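Local coordinates for protein cortical-lytic enzyme (Bacillus cereus, PDB 4S3J) that acts as an N-acetylglucosaminidase that degrades partially broken-down cortex peptidoglycan during spore germination, recognising its muramic acid delta-lactam residues, at residues Q4-R9 with Y56-D61. Numbering follows the deposited sequence.
Sequences QIVTVR and YVQPGD
Two glutamine amides, their planes perpendicular, carry this contact. The amide of Gln-4, turned only 17° from the plane of the Tyr-56 ring, presents its edge to the backbone of Tyr-56: OE1 accepts from Tyr-56 N on a lone pair at 2.9 Å, while NE2 donates to Tyr-56 O at 3.0 Å, both bonds nearly straight. The same NE2 turns its second hydrogen onto its neighbour's carbonyl, Ile-5 O, so three bonds lying close to the amide plane fix its rotation; OE1 is gripped further by Thr-50 OG1. An extended chain beyond CG, which itself occupies the crowded position between backbone N and carbonyl carbon (chi1 76°), carries this group across from strand 3-7. The bonds thereby tie the first LysM domain of the N-terminal pair to the second, where Gln-58 opens a type II turn ahead of helix 63-70. Bent at chi2 (-61°), Gln-58 folds back so that its NE2 reaches Tyr-56 O from above the carbonyl plane, giving that oxygen two amide donors. At the other end of the amide, OE1 accepts from Thr-7 N at 3.1 Å, again from above the plane, and from two waters, one also meeting Thr-7 OG1, the other donating to Thr-7 O. At the bend, Gln-58 CG comes to 3.4 Å from Ile-5 O; across the turn Asp-61 N donates to Gln-58 O, and Asp-61 OD2 accepts from Gln-58 N in return.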
ATOM      1  N   GLN A   4       2.685   3.583  20.329  1.00 13.85           N
ATOM      2  CA  GLN A   4       2.373   4.834  19.665  1.00 11.63           C
ATOM      3  C   GLN A   4       3.519   5.216  18.735  1.00 11.60           C
ATOM      4  O   GLN A   4       4.628   4.672  18.826  1.00 12.38           O
ATOM      5  CB  GLN A   4       2.092   5.937  20.665  1.00 12.54           C
ATOM      6  CG  GLN A   4       3.304   6.513  21.355  1.00 13.41           C
ATOM      7  CD  GLN A   4       2.949   7.782  22.066  1.00 17.23           C
ATOM      8  OE1 GLN A   4       2.540   7.762  23.242  1.00 14.51           O
ATOM      9  NE2 GLN A   4       3.044   8.894  21.360  1.00 13.89           N
ATOM     10  N   ILE A   5       3.228   6.173  17.867  1.00 12.75           N
ATOM     11  CA  ILE A   5       4.239   6.791  17.023  1.00 11.18           C
ATOM     12  C   ILE A   5       4.887   7.973  17.777  1.00 14.56           C
ATOM     13  O   ILE A   5       4.197   8.759  18.439  1.00 13.64           O
ATOM     14  CB  ILE A   5       3.609   7.287  15.717  1.00 12.11           C
ATOM     15  CG1 ILE A   5       3.038   6.108  14.933  1.00 15.83           C
ATOM     16  CG2 ILE A   5       4.645   8.029  14.874  1.00 19.05           C
ATOM     17  CD1 ILE A   5       2.087   6.525  13.815  1.00 17.47           C
ATOM     18  N   VAL A   6       6.213   8.063  17.726  1.00 12.99           N
ATOM     19  CA  VAL A   6       6.975   9.175  18.304  1.00 12.70           C
ATOM     20  C   VAL A   6       7.920   9.729  17.229  1.00 13.59           C
ATOM     21  O   VAL A   6       8.609   8.955  16.554  1.00 16.81           O
ATOM     22  CB  VAL A   6       7.794   8.742  19.535  1.00 13.85           C
ATOM     23  CG1 VAL A   6       8.639   9.899  20.066  1.00 17.43           C
ATOM     24  CG2 VAL A   6       6.866   8.255  20.623  1.00 13.16           C
ATOM     25  N   THR A   7       7.966  11.050  17.084  1.00 12.59           N
ATOM     26  CA  THR A   7       8.905  11.684  16.161  1.00 12.40           C
ATOM     27  C   THR A   7      10.192  12.033  16.893  1.00 12.51           C
ATOM     28  O   THR A   7      10.159  12.655  17.961  1.00 13.27           O
ATOM     29  CB  THR A   7       8.296  12.963  15.535  1.00 16.46           C
ATOM     30  OG1 THR A   7       7.148  12.619  14.763  1.00 21.28           O
ATOM     31  CG2 THR A   7       9.261  13.656  14.596  1.00 18.58           C
ATOM     32  N   VAL A   8      11.320  11.612  16.321  1.00 11.44           N
ATOM     33  CA  VAL A   8      12.638  11.846  16.896  1.00 11.09           C
ATOM     34  C   VAL A   8      12.953  13.350  16.933  1.00 12.61           C
ATOM     35  O   VAL A   8      12.673  14.094  15.992  1.00 12.16           O
ATOM     36  CB  VAL A   8      13.711  11.087  16.083  1.00 10.79           C
ATOM     37  CG1 VAL A   8      15.131  11.463  16.510  1.00 11.45           C
ATOM     38  CG2 VAL A   8      13.503   9.571  16.214  1.00 11.23           C
ATOM     39  N   ARG A   9      13.457  13.785  18.079  1.00 12.01           N
ATOM     40  CA  ARG A   9      13.877  15.178  18.323  1.00 11.83           C
ATOM     41  C   ARG A   9      15.390  15.225  18.531  1.00 12.54           C
ATOM     42  O   ARG A   9      16.036  14.205  18.813  1.00 12.40           O
ATOM     43  CB  ARG A   9      13.144  15.756  19.519  1.00 13.83           C
ATOM     44  CG  ARG A   9      11.645  15.871  19.242  1.00 17.60           C
ATOM     45  CD  ARG A   9      10.822  16.475  20.376  1.00 33.16           C
ATOM     46  NE  ARG A   9      11.139  15.939  21.688  1.00 59.28           N
ATOM     47  CZ  ARG A   9      10.554  16.348  22.807  1.00 79.29           C
ATOM     48  NH1 ARG A   9       9.627  17.296  22.763  1.00 78.71           N
ATOM     49  NH2 ARG A   9      10.897  15.817  23.973  1.00 91.26           N
ATOM     50  N   TYR A  56       1.285  10.103  24.494  1.00 15.77           N
ATOM     51  CA  TYR A  56       1.913  11.421  24.561  1.00 17.05           C
ATOM     52  C   TYR A  56       1.747  12.130  23.223  1.00 16.75           C
ATOM     53  O   TYR A  56       2.153  11.640  22.168  1.00 16.65           O
ATOM     54  CB  TYR A  56       3.386  11.300  24.963  1.00 16.63           C
ATOM     55  CG  TYR A  56       3.505  10.704  26.344  1.00 14.67           C
ATOM     56  CD1 TYR A  56       3.304  11.477  27.479  1.00 17.14           C
ATOM     57  CD2 TYR A  56       3.766   9.357  26.518  1.00 16.61           C
ATOM     58  CE1 TYR A  56       3.369  10.924  28.739  1.00 23.63           C
ATOM     59  CE2 TYR A  56       3.841   8.799  27.772  1.00 19.39           C
ATOM     60  CZ  TYR A  56       3.628   9.587  28.879  1.00 21.84           C
ATOM     61  OH  TYR A  56       3.702   9.040  30.140  1.00 21.49           O
ATOM     62  N   VAL A  57       1.124  13.296  23.291  1.00 16.78           N
ATOM     63  CA  VAL A  57       0.711  14.037  22.106  1.00 17.01           C
ATOM     64  C   VAL A  57       1.891  14.385  21.190  1.00 15.85           C
ATOM     65  O   VAL A  57       2.979  14.781  21.633  1.00 17.08           O
ATOM     66  CB  VAL A  57      -0.067  15.324  22.536  1.00 18.90           C
ATOM     67  CG1 VAL A  57      -0.251  16.287  21.373  1.00 17.54           C
ATOM     68  CG2 VAL A  57      -1.422  14.953  23.161  1.00 18.78           C
ATOM     69  N   GLN A  58       1.666  14.178  19.905  1.00 16.46           N
ATOM     70  CA  GLN A  58       2.664  14.427  18.869  1.00 17.40           C
ATOM     71  C   GLN A  58       2.338  15.684  18.058  1.00 17.86           C
ATOM     72  O   GLN A  58       1.196  16.128  18.032  1.00 19.49           O
ATOM     73  CB  GLN A  58       2.740  13.219  17.933  1.00 14.80           C
ATOM     74  CG  GLN A  58       3.171  11.943  18.618  1.00 15.74           C
ATOM     75  CD  GLN A  58       4.538  12.071  19.212  1.00 17.45           C
ATOM     76  OE1 GLN A  58       5.516  12.324  18.492  1.00 16.98           O
ATOM     77  NE2 GLN A  58       4.631  11.941  20.544  1.00 18.09           N
ATOM     78  N   PRO A  59       3.334  16.224  17.347  1.00 19.54           N
ATOM     79  CA  PRO A  59       3.060  17.394  16.502  1.00 23.65           C
ATOM     80  C   PRO A  59       1.919  17.172  15.515  1.00 19.03           C
ATOM     81  O   PRO A  59       1.869  16.157  14.798  1.00 18.30           O
ATOM     82  CB  PRO A  59       4.384  17.618  15.772  1.00 25.74           C
ATOM     83  CG  PRO A  59       5.430  16.983  16.656  1.00 25.93           C
ATOM     84  CD  PRO A  59       4.761  15.848  17.364  1.00 23.95           C
ATOM     85  N   GLY A  60       0.996  18.133  15.481  1.00 21.85           N
ATOM     86  CA  GLY A  60      -0.154  18.090  14.590  1.00 24.38           C
ATOM     87  C   GLY A  60      -1.345  17.265  15.065  1.00 24.85           C
ATOM     88  O   GLY A  60      -2.398  17.245  14.422  1.00 27.31           O
ATOM     89  N   ASP A  61      -1.217  16.601  16.210  1.00 21.65           N
ATOM     90  CA  ASP A  61      -2.313  15.786  16.725  1.00 18.40           C
ATOM     91  C   ASP A  61      -3.547  16.628  17.048  1.00 26.35           C
ATOM     92  O   ASP A  61      -3.453  17.799  17.420  1.00 23.86           O
ATOM     93  CB  ASP A  61      -1.903  15.063  18.011  1.00 17.93           C
ATOM     94  CG  ASP A  61      -1.345  13.671  17.779  1.00 25.82           C
ATOM     95  OD1 ASP A  61      -1.571  13.063  16.713  1.00 29.13           O
ATOM     96  OD2 ASP A  61      -0.666  13.179  18.699  1.00 20.61           O
TER
HETATM   97  O   HOH W   1       4.812  11.758  15.667  1.00 23.92           O
HETATM   98  O   HOH W   2       7.932  14.176  19.083  1.00 29.75           O